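Zinc finger (CCCH type) motif-containing protein (Toxoplasma gondii, PDB 7NG2) probably reads N6-methyladenosine in mRNA through its YTH domain, the part crystallised here without RNA, linking this mark to pre-mRNA cleavage and polyadenylation. Local coordinates at residues Val35-Lys40 / Pro89-Leu94; His55-Phe60 / Gln69-Met74; Cys106-Glu111 / Ser148-Glu153. All coordinates share one frame; numbering follows the deposited sequence.

How the contacts relate
From the N terminus, the chain passes through strand 14-21 and helix 24-33 before 35-40, the first half of contact 1, leads into helix 40-52. Contact 2 then closes a short hairpin between 55-60 and 69-74, nested inside the much longer loop that contact 1 completes at 89-94. Contact 3 follows in series, joining the end of strand 98-109 to the chain that leaves helix 137-149. All three reach the same mixed sheet. Trp36 and Phe60 meet edge-to-face between contacts 1 and 2, while Gln69 O and Cys106 N probably hydrogen-bond between contacts 2 and 3. Contacts 1 and 3 lie on opposite sides of the chain's centre, their own centres about 27 Å apart.

Contact 1: residues Val35-Lys40 / Pro89-Leu94; sequences VWATSK and PVQLRL
Leu94, just after the 3-10 segment 89-92 of the YTH domain, leans on Ala37, Thr38 and Ser39 in the chain running from edge strand 35-36 into helix 40-52. The contact borders the probable m6A cage: as in other YTH domains, Trp36, Trp87 and Leu94 would surround the methylated base. On the packed side, chi1 of -62° sets Leu94 CG beside its backbone N, and from there the two methyls diverge: CD1 meets Ala37 CB at 4.0 Å, and CD2 sits 3.6 Å from Thr38 C, with Ser39 N also close. Leu94 CB approaches Thr38 O to 3.5 Å, a van der Waals contact with the carbonyl oxygen. An isopropanol about 4 Å from the Leu94 side chain, probably from the crystallisation liquor, is consistent with a pocket there.

The other side is looser and faces solvent. Lys40 is exposed; its chain bends at the last torsion, and CE makes a van der Waals contact with Leu94 O at 3.9 Å. Ser39 is the N-cap of helix 40-52, its OG accepting from Asn42 N. The polar link between the two chains is a single water, which accepts from Lys40 N at 2.9 Å and donates to Arg93 O at 2.8 Å.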
loop_
_atom_site.group_PDB
_atom_site.type_symbol
_atom_site.label_atom_id
_atom_site.label_comp_id
_atom_site.label_asym_id
_atom_site.label_seq_id
_atom_site.Cartn_x
_atom_site.Cartn_y
_atom_site.Cartn_z
ATOM N N VAL A 35 9.535 -4.173 3.427
ATOM C CA VAL A 35 9.359 -3.446 4.677
ATOM C C VAL A 35 8.719 -2.095 4.387
ATOM O O VAL A 35 8.938 -1.495 3.330
ATOM C CB VAL A 35 10.717 -3.303 5.413
ATOM C CG1 VAL A 35 11.717 -2.509 4.567
ATOM C CG2 VAL A 35 10.542 -2.683 6.798
ATOM N N TRP A 36 7.934 -1.609 5.345
ATOM C CA TRP A 36 7.380 -0.262 5.282
ATOM C C TRP A 36 7.223 0.265 6.703
ATOM O O TRP A 36 7.262 -0.495 7.670
ATOM C CB TRP A 36 6.028 -0.236 4.541
ATOM C CG TRP A 36 5.635 1.143 4.124
ATOM C CD1 TRP A 36 4.566 1.859 4.566
ATOM C CD2 TRP A 36 6.318 1.974 3.178
ATOM N NE1 TRP A 36 4.540 3.093 3.955
ATOM C CE2 TRP A 36 5.609 3.189 3.104
ATOM C CE3 TRP A 36 7.472 1.815 2.402
ATOM C CZ2 TRP A 36 6.006 4.240 2.268
ATOM C CZ3 TRP A 36 7.869 2.859 1.576
ATOM C CH2 TRP A 36 7.134 4.055 1.515
ATOM N N ALA A 37 7.031 1.579 6.814
ATOM C CA ALA A 37 6.622 2.195 8.067
ATOM C C ALA A 37 5.765 3.401 7.722
ATOM O O ALA A 37 5.926 4.008 6.660
ATOM C CB ALA A 37 7.816 2.609 8.945
ATOM N N THR A 38 4.865 3.759 8.630
ATOM C CA THR A 38 3.963 4.874 8.386
ATOM C C THR A 38 3.801 5.676 9.675
ATOM O O THR A 38 4.393 5.357 10.710
ATOM C CB THR A 38 2.646 4.373 7.768
ATOM O OG1 THR A 38 1.847 5.482 7.341
ATOM C CG2 THR A 38 1.864 3.552 8.767
ATOM N N SER A 39 3.014 6.744 9.598
ATOM C CA SER A 39 2.762 7.588 10.757
ATOM C C SER A 39 2.167 6.759 11.895
ATOM O O SER A 39 1.613 5.678 11.689
ATOM C CB SER A 39 1.797 8.706 10.375
ATOM O OG SER A 39 0.490 8.171 10.214
ATOM N N LYS A 40 2.287 7.275 13.119
ATOM C CA LYS A 40 1.767 6.531 14.262
ATOM C C LYS A 40 0.259 6.319 14.150
ATOM O O LYS A 40 -0.244 5.229 14.451
ATOM C CB LYS A 40 2.172 7.213 15.569
ATOM C CG LYS A 40 3.685 7.193 15.780
ATOM C CD LYS A 40 4.096 7.590 17.188
ATOM C CE LYS A 40 5.403 6.911 17.580
ATOM N NZ LYS A 40 5.200 5.476 17.940
ATOM N N PRO A 89 16.771 9.097 9.927
ATOM C CA PRO A 89 16.181 9.872 11.035
ATOM C C PRO A 89 14.663 9.983 11.016
ATOM O O PRO A 89 14.059 10.181 12.080
ATOM C CB PRO A 89 16.860 11.240 10.896
ATOM C CG PRO A 89 18.173 10.932 10.244
ATOM C CD PRO A 89 17.879 9.815 9.276
ATOM N N VAL A 90 14.022 9.879 9.848
ATOM C CA VAL A 90 12.560 9.881 9.806
ATOM C C VAL A 90 11.969 8.735 10.621
ATOM O O VAL A 90 10.813 8.814 11.051
ATOM C CB VAL A 90 12.050 9.901 8.347
ATOM C CG1 VAL A 90 12.227 8.540 7.710
ATOM C CG2 VAL A 90 10.586 10.332 8.294
ATOM N N GLN A 91 12.750 7.675 10.863
ATOM C CA GLN A 91 12.302 6.576 11.716
ATOM C C GLN A 91 11.733 7.092 13.033
ATOM O O GLN A 91 10.754 6.547 13.555
ATOM C CB GLN A 91 13.485 5.639 11.966
ATOM C CG GLN A 91 13.144 4.264 12.484
ATOM C CD GLN A 91 12.721 3.319 11.382
ATOM O OE1 GLN A 91 13.530 2.913 10.533
ATOM N NE2 GLN A 91 11.450 2.959 11.385
ATOM N N LEU A 92 12.317 8.170 13.568
ATOM C CA LEU A 92 11.901 8.713 14.857
ATOM C C LEU A 92 10.494 9.299 14.841
ATOM O O LEU A 92 9.898 9.464 15.911
ATOM C CB LEU A 92 12.904 9.774 15.315
ATOM C CG LEU A 92 14.350 9.307 15.508
ATOM C CD1 LEU A 92 15.312 10.488 15.506
ATOM C CD2 LEU A 92 14.465 8.539 16.809
ATOM N N ARG A 93 9.951 9.630 13.669
ATOM C CA ARG A 93 8.609 10.195 13.566
ATOM C C ARG A 93 7.601 9.215 12.986
ATOM O O ARG A 93 6.509 9.627 12.577
ATOM C CB ARG A 93 8.619 11.488 12.750
ATOM C CG ARG A 93 9.361 12.627 13.422
ATOM C CD ARG A 93 9.713 13.724 12.430
ATOM N NE ARG A 93 11.097 13.620 11.978
ATOM C CZ ARG A 93 11.467 13.656 10.702
ATOM N NH1 ARG A 93 10.556 13.797 9.749
ATOM N NH2 ARG A 93 12.750 13.552 10.379
ATOM N N LEU A 94 7.940 7.934 12.932
ATOM C CA LEU A 94 7.072 6.918 12.367
ATOM C C LEU A 94 6.785 5.855 13.416
ATOM O O LEU A 94 7.476 5.755 14.429
ATOM C CB LEU A 94 7.742 6.252 11.160
ATOM C CG LEU A 94 8.058 7.178 9.983
ATOM C CD1 LEU A 94 8.964 6.481 8.973
ATOM C CD2 LEU A 94 6.767 7.624 9.321
HETATM O O HOH W 1 3.785 9.725 13.327
#

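Contact 2: residues His55-Phe60 / Gln69-Met74; sequences HVLLLF and QGFGRM
Arg73 and His55 join side chains at one end of the antiparallel hairpin 55-62/67-74, which lies within the mixed sheet of the YTH domain. Arg73 NE donates to His55 ND1 over 2.9 Å, nearly straight at 164° and in the planes of both groups, although the ring and the guanidinium are turned 80° against each other. Along the strands, Leu58 and Gly72 form a hydrogen-bonded pair: Leu58 N reaches Gly72 O at 2.8 Å and Gly72 N returns to Leu58 O at 2.9 Å. Met74 N to Val56 O continues the ladder.

Side chains leave the hairpin on both faces. Leu57, Leu59 and Phe71 share a face with Arg73, where Leu59 CG meets Phe71 CB at 4.2 Å. On the other face the ring edge of Phe60 lies beside the backbone of Gly72, with CE1 4.2 Å from Gly72 N.

Further out, Arg73 is extended from CG to NE, with CG anti to the backbone N (chi1 -176°), and its NH2 is held by Asp54 O and Gly1 O. A water joining Val56 N to Met74 O rests 3.2 Å above the centre of the guanidinium plane. Helix 137-149 covers Leu59 and Phe71, while Trp102 stacks on Phe60.

Because ND1 accepts from Arg73, His55 carries no proton on that nitrogen; the buried ring is therefore probably neutral, with its hydrogen on NE2, beside an arginine that would discourage a second positive charge.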
loop_
_atom_site.group_PDB
_atom_site.type_symbol
_atom_site.label_atom_id
_atom_site.label_comp_id
_atom_site.label_asym_id
_atom_site.label_seq_id
_atom_site.Cartn_x
_atom_site.Cartn_y
_atom_site.Cartn_z
ATOM N N HIS A 55 -6.817 -10.138 4.337
ATOM C CA HIS A 55 -5.754 -9.480 3.573
ATOM C C HIS A 55 -5.866 -7.974 3.690
ATOM O O HIS A 55 -6.929 -7.410 3.412
ATOM C CB HIS A 55 -5.841 -9.815 2.085
ATOM C CG HIS A 55 -5.779 -11.274 1.787
ATOM N ND1 HIS A 55 -4.644 -12.022 1.990
ATOM C CD2 HIS A 55 -6.709 -12.120 1.286
ATOM C CE1 HIS A 55 -4.877 -13.274 1.638
ATOM N NE2 HIS A 55 -6.123 -13.358 1.201
ATOM N N VAL A 56 -4.764 -7.331 4.068
ATOM C CA VAL A 56 -4.645 -5.878 4.018
ATOM C C VAL A 56 -3.730 -5.521 2.857
ATOM O O VAL A 56 -2.544 -5.874 2.856
ATOM C CB VAL A 56 -4.124 -5.312 5.347
ATOM C CG1 VAL A 56 -3.847 -3.829 5.219
ATOM C CG2 VAL A 56 -5.127 -5.587 6.459
ATOM N N LEU A 57 -4.284 -4.822 1.863
ATOM C CA LEU A 57 -3.561 -4.437 0.661
ATOM C C LEU A 57 -3.151 -2.974 0.738
ATOM O O LEU A 57 -3.930 -2.120 1.182
ATOM C CB LEU A 57 -4.415 -4.661 -0.589
ATOM C CG LEU A 57 -4.712 -6.105 -1.010
ATOM C CD1 LEU A 57 -3.460 -6.974 -0.976
ATOM C CD2 LEU A 57 -5.828 -6.736 -0.196
ATOM N N LEU A 58 -1.905 -2.720 0.353
ATOM C CA LEU A 58 -1.304 -1.394 0.359
ATOM C C LEU A 58 -0.998 -1.022 -1.083
ATOM O O LEU A 58 -0.263 -1.735 -1.765
ATOM C CB LEU A 58 -0.025 -1.408 1.191
ATOM C CG LEU A 58 -0.209 -1.982 2.596
ATOM C CD1 LEU A 58 1.142 -2.057 3.253
ATOM C CD2 LEU A 58 -1.164 -1.156 3.449
ATOM N N LEU A 59 -1.560 0.093 -1.537
ATOM C CA LEU A 59 -1.462 0.533 -2.929
ATOM C C LEU A 59 -0.524 1.732 -2.940
ATOM O O LEU A 59 -0.869 2.795 -2.411
ATOM C CB LEU A 59 -2.846 0.915 -3.455
ATOM C CG LEU A 59 -3.804 -0.248 -3.795
ATOM C CD1 LEU A 59 -4.128 -1.178 -2.614
ATOM C CD2 LEU A 59 -5.093 0.290 -4.420
ATOM N N PHE A 60 0.661 1.554 -3.518
ATOM C CA PHE A 60 1.744 2.522 -3.355
ATOM C C PHE A 60 1.712 3.589 -4.439
ATOM O O PHE A 60 1.639 3.272 -5.630
ATOM C CB PHE A 60 3.084 1.803 -3.394
ATOM C CG PHE A 60 3.389 1.028 -2.142
ATOM C CD1 PHE A 60 2.968 -0.286 -2.000
ATOM C CD2 PHE A 60 4.093 1.617 -1.098
ATOM C CE1 PHE A 60 3.254 -1.013 -0.854
ATOM C CE2 PHE A 60 4.375 0.895 0.056
ATOM C CZ PHE A 60 3.947 -0.416 0.174
ATOM N N GLN A 69 2.609 2.713 -8.315
ATOM C CA GLN A 69 3.764 1.915 -8.693
ATOM C C GLN A 69 3.570 0.433 -8.404
ATOM O O GLN A 69 4.436 -0.372 -8.764
ATOM C CB GLN A 69 5.036 2.425 -7.996
ATOM C CG GLN A 69 5.517 3.789 -8.479
ATOM C CD GLN A 69 4.639 4.917 -7.981
ATOM O OE1 GLN A 69 4.443 5.070 -6.780
ATOM N NE2 GLN A 69 4.097 5.704 -8.904
ATOM N N GLY A 70 2.461 0.059 -7.793
ATOM C CA GLY A 70 2.189 -1.330 -7.507
ATOM C C GLY A 70 1.428 -1.461 -6.207
ATOM O O GLY A 70 0.905 -0.498 -5.661
ATOM N N PHE A 71 1.370 -2.696 -5.716
ATOM C CA PHE A 71 0.665 -2.950 -4.473
ATOM C C PHE A 71 1.287 -4.142 -3.764
ATOM O O PHE A 71 1.995 -4.952 -4.367
ATOM C CB PHE A 71 -0.858 -3.120 -4.658
ATOM C CG PHE A 71 -1.271 -4.363 -5.410
ATOM C CD1 PHE A 71 -1.370 -4.344 -6.790
ATOM C CD2 PHE A 71 -1.607 -5.532 -4.737
ATOM C CE1 PHE A 71 -1.777 -5.475 -7.494
ATOM C CE2 PHE A 71 -2.012 -6.654 -5.432
ATOM C CZ PHE A 71 -2.097 -6.627 -6.814
ATOM N N GLY A 72 1.033 -4.208 -2.460
ATOM C CA GLY A 72 1.559 -5.286 -1.649
ATOM C C GLY A 72 0.601 -5.649 -0.538
ATOM O O GLY A 72 -0.415 -4.985 -0.324
ATOM N N ARG A 73 0.912 -6.744 0.150
ATOM C CA ARG A 73 0.138 -7.204 1.293
ATOM C C ARG A 73 0.917 -6.915 2.571
ATOM O O ARG A 73 2.122 -7.181 2.648
ATOM C CB ARG A 73 -0.127 -8.709 1.184
ATOM C CG ARG A 73 -1.005 -9.261 2.298
ATOM C CD ARG A 73 -1.156 -10.769 2.183
ATOM N NE ARG A 73 -2.131 -11.305 3.130
ATOM C CZ ARG A 73 -1.847 -11.666 4.380
ATOM N NH1 ARG A 73 -0.612 -11.550 4.840
ATOM N NH2 ARG A 73 -2.804 -12.170 5.164
ATOM N N MET A 74 0.235 -6.346 3.559
ATOM C CA MET A 74 0.825 -6.207 4.883
ATOM C C MET A 74 0.967 -7.591 5.507
ATOM O O MET A 74 -0.002 -8.345 5.599
ATOM C CB MET A 74 -0.088 -5.339 5.741
ATOM C CG MET A 74 0.427 -5.037 7.127
ATOM S SD MET A 74 -0.720 -3.941 7.963
ATOM C CE MET A 74 0.120 -3.697 9.521
HETATM O O HOH W 2 -2.767 -8.753 5.441
#

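Contact 3: residues Cys106-Glu111 / Ser148-Glu153; sequences CKIEFE and SQRPSE
Where the chain leaves the C-terminal end of helix 137-149, it passes the end of strand 98-109, and Arg150 reaches over Lys107 and Ile108. The guanidinium of Arg150 lies with one face against Ile108, whose CG1 stands 3.5 Å above the plane, toward its rim; the two side chains cross at about a right angle. Ile108 CG1 is anti to the backbone N (chi1 -174°), which carries this branch to the face. Arg150 NH1 also makes a weak hydrogen bond to Lys107 O, 3.0 Å long and bent to 121°. The stronger polar partner is Glu112, in a salt bridge with NH2, so a carboxylate just past the strand probably fixes the rotation of the group. Nearer the root of the side chain, Arg150 CB packs on Cys106 CB at 4.0 Å.

The strand belongs to the mixed sheet of the YTH domain, where Cys106 and Ile108 pair with strand 67-74 and touch Met147 of the helix. Lys104, farther back on the same strand, places its NZ among Ser148 O, Arg150 O and Ser152 OG, tying down the turn after the helix.

Beyond that turn Glu153 comes over the strand, CG 3.6 Å from Cys106 CA, and crosses Lys107 at about a right angle. Their charges do not meet: Lys107 NZ and Glu153 OE1 remain 4.9 Å apart. One water accepts from Lys107 N and donates to Pro151 O and, at 2.9 Å, to Glu153 OE2.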
loop_
_atom_site.group_PDB
_atom_site.type_symbol
_atom_site.label_atom_id
_atom_site.label_comp_id
_atom_site.label_asym_id
_atom_site.label_seq_id
_atom_site.Cartn_x
_atom_site.Cartn_y
_atom_site.Cartn_z
ATOM N N CYS A 106 4.251 -1.942 -11.212
ATOM C CA CYS A 106 3.642 -1.564 -12.479
ATOM C C CYS A 106 3.698 -0.052 -12.599
ATOM O O CYS A 106 4.178 0.651 -11.706
ATOM C CB CYS A 106 2.170 -1.985 -12.529
ATOM S SG CYS A 106 1.153 -1.277 -11.207
ATOM N N LYS A 107 3.174 0.442 -13.712
ATOM C CA LYS A 107 2.921 1.861 -13.905
ATOM C C LYS A 107 1.477 2.011 -14.347
ATOM O O LYS A 107 1.069 1.430 -15.360
ATOM C CB LYS A 107 3.872 2.438 -14.953
ATOM C CG LYS A 107 5.331 2.201 -14.621
ATOM C CD LYS A 107 6.221 3.320 -15.109
ATOM C CE LYS A 107 7.675 3.044 -14.759
ATOM N NZ LYS A 107 8.596 4.046 -15.366
ATOM N N ILE A 108 0.700 2.770 -13.581
ATOM C CA ILE A 108 -0.659 3.142 -13.964
ATOM C C ILE A 108 -0.916 4.549 -13.453
ATOM O O ILE A 108 -0.574 4.874 -12.315
ATOM C CB ILE A 108 -1.705 2.130 -13.446
ATOM C CG1 ILE A 108 -3.098 2.463 -13.981
ATOM C CG2 ILE A 108 -1.697 2.059 -11.918
ATOM C CD1 ILE A 108 -4.110 1.349 -13.759
ATOM N N GLU A 109 -1.481 5.400 -14.299
ATOM C CA GLU A 109 -1.714 6.796 -13.955
ATOM C C GLU A 109 -3.139 6.986 -13.457
ATOM O O GLU A 109 -4.073 6.371 -13.980
ATOM C CB GLU A 109 -1.493 7.695 -15.175
ATOM C CG GLU A 109 -0.101 7.615 -15.776
ATOM C CD GLU A 109 0.935 8.358 -14.950
ATOM O OE1 GLU A 109 0.571 9.355 -14.289
ATOM O OE2 GLU A 109 2.115 7.946 -14.964
ATOM N N PHE A 110 -3.304 7.871 -12.466
ATOM C CA PHE A 110 -4.646 8.222 -12.013
ATOM C C PHE A 110 -5.519 8.647 -13.188
ATOM O O PHE A 110 -6.707 8.309 -13.249
ATOM C CB PHE A 110 -4.583 9.365 -10.997
ATOM C CG PHE A 110 -3.893 9.012 -9.698
ATOM C CD1 PHE A 110 -4.208 7.856 -8.999
ATOM C CD2 PHE A 110 -2.937 9.864 -9.167
ATOM C CE1 PHE A 110 -3.568 7.558 -7.796
ATOM C CE2 PHE A 110 -2.297 9.573 -7.970
ATOM C CZ PHE A 110 -2.615 8.419 -7.286
ATOM N N GLU A 111 -4.946 9.388 -14.136
ATOM C CA GLU A 111 -5.745 9.888 -15.248
ATOM C C GLU A 111 -6.219 8.783 -16.183
ATOM O O GLU A 111 -7.223 8.975 -16.877
ATOM C CB GLU A 111 -4.990 10.974 -16.007
ATOM C CG GLU A 111 -4.999 12.306 -15.277
ATOM C CD GLU A 111 -4.759 13.481 -16.196
ATOM O OE1 GLU A 111 -4.517 14.595 -15.683
ATOM O OE2 GLU A 111 -4.822 13.293 -17.427
ATOM N N SER A 148 -2.607 -5.493 -11.756
ATOM C CA SER A 148 -2.073 -6.821 -12.028
ATOM C C SER A 148 -2.029 -7.116 -13.521
ATOM O O SER A 148 -1.124 -7.822 -13.982
ATOM C CB SER A 148 -2.883 -7.879 -11.287
ATOM O OG SER A 148 -2.722 -7.731 -9.894
ATOM N N GLN A 149 -2.976 -6.558 -14.296
ATOM C CA GLN A 149 -3.024 -6.801 -15.741
ATOM C C GLN A 149 -1.919 -6.079 -16.499
ATOM O O GLN A 149 -1.611 -6.465 -17.632
ATOM C CB GLN A 149 -4.362 -6.340 -16.324
ATOM C CG GLN A 149 -5.521 -7.103 -15.777
ATOM C CD GLN A 149 -6.852 -6.581 -16.255
ATOM O OE1 GLN A 149 -6.951 -5.502 -16.849
ATOM N NE2 GLN A 149 -7.886 -7.347 -16.001
ATOM N N ARG A 150 -1.346 -5.029 -15.917
ATOM C CA ARG A 150 -0.281 -4.288 -16.563
ATOM C C ARG A 150 0.975 -5.149 -16.616
ATOM O O ARG A 150 1.128 -6.090 -15.829
ATOM C CB ARG A 150 0.029 -3.027 -15.756
ATOM C CG ARG A 150 -1.072 -1.982 -15.771
ATOM C CD ARG A 150 -1.175 -1.334 -17.134
ATOM N NE ARG A 150 -2.386 -0.533 -17.269
ATOM C CZ ARG A 150 -2.399 0.793 -17.346
ATOM N NH1 ARG A 150 -1.261 1.476 -17.298
ATOM N NH2 ARG A 150 -3.552 1.435 -17.474
ATOM N N PRO A 151 1.902 -4.844 -17.523
ATOM C CA PRO A 151 3.200 -5.523 -17.487
ATOM C C PRO A 151 3.892 -5.268 -16.158
ATOM O O PRO A 151 3.781 -4.190 -15.568
ATOM C CB PRO A 151 3.974 -4.890 -18.650
ATOM C CG PRO A 151 2.934 -4.291 -19.535
ATOM C CD PRO A 151 1.804 -3.885 -18.638
ATOM N N SER A 152 4.575 -6.288 -15.663
ATOM C CA SER A 152 5.363 -6.116 -14.456
ATOM C C SER A 152 6.593 -5.274 -14.770
ATOM O O SER A 152 7.295 -5.514 -15.755
ATOM C CB SER A 152 5.784 -7.480 -13.923
ATOM O OG SER A 152 4.719 -8.086 -13.202
ATOM N N GLU A 153 6.852 -4.289 -13.927
ATOM C CA GLU A 153 8.054 -3.475 -14.002
ATOM C C GLU A 153 9.089 -4.025 -13.030
ATOM O O GLU A 153 8.749 -4.668 -12.035
ATOM C CB GLU A 153 7.728 -2.033 -13.621
ATOM C CG GLU A 153 6.616 -1.413 -14.437
ATOM C CD GLU A 153 7.042 -1.083 -15.853
ATOM O OE1 GLU A 153 8.246 -0.825 -16.067
ATOM O OE2 GLU A 153 6.173 -1.081 -16.749
HETATM O O HOH W 3 3.395 -1.474 -15.967
#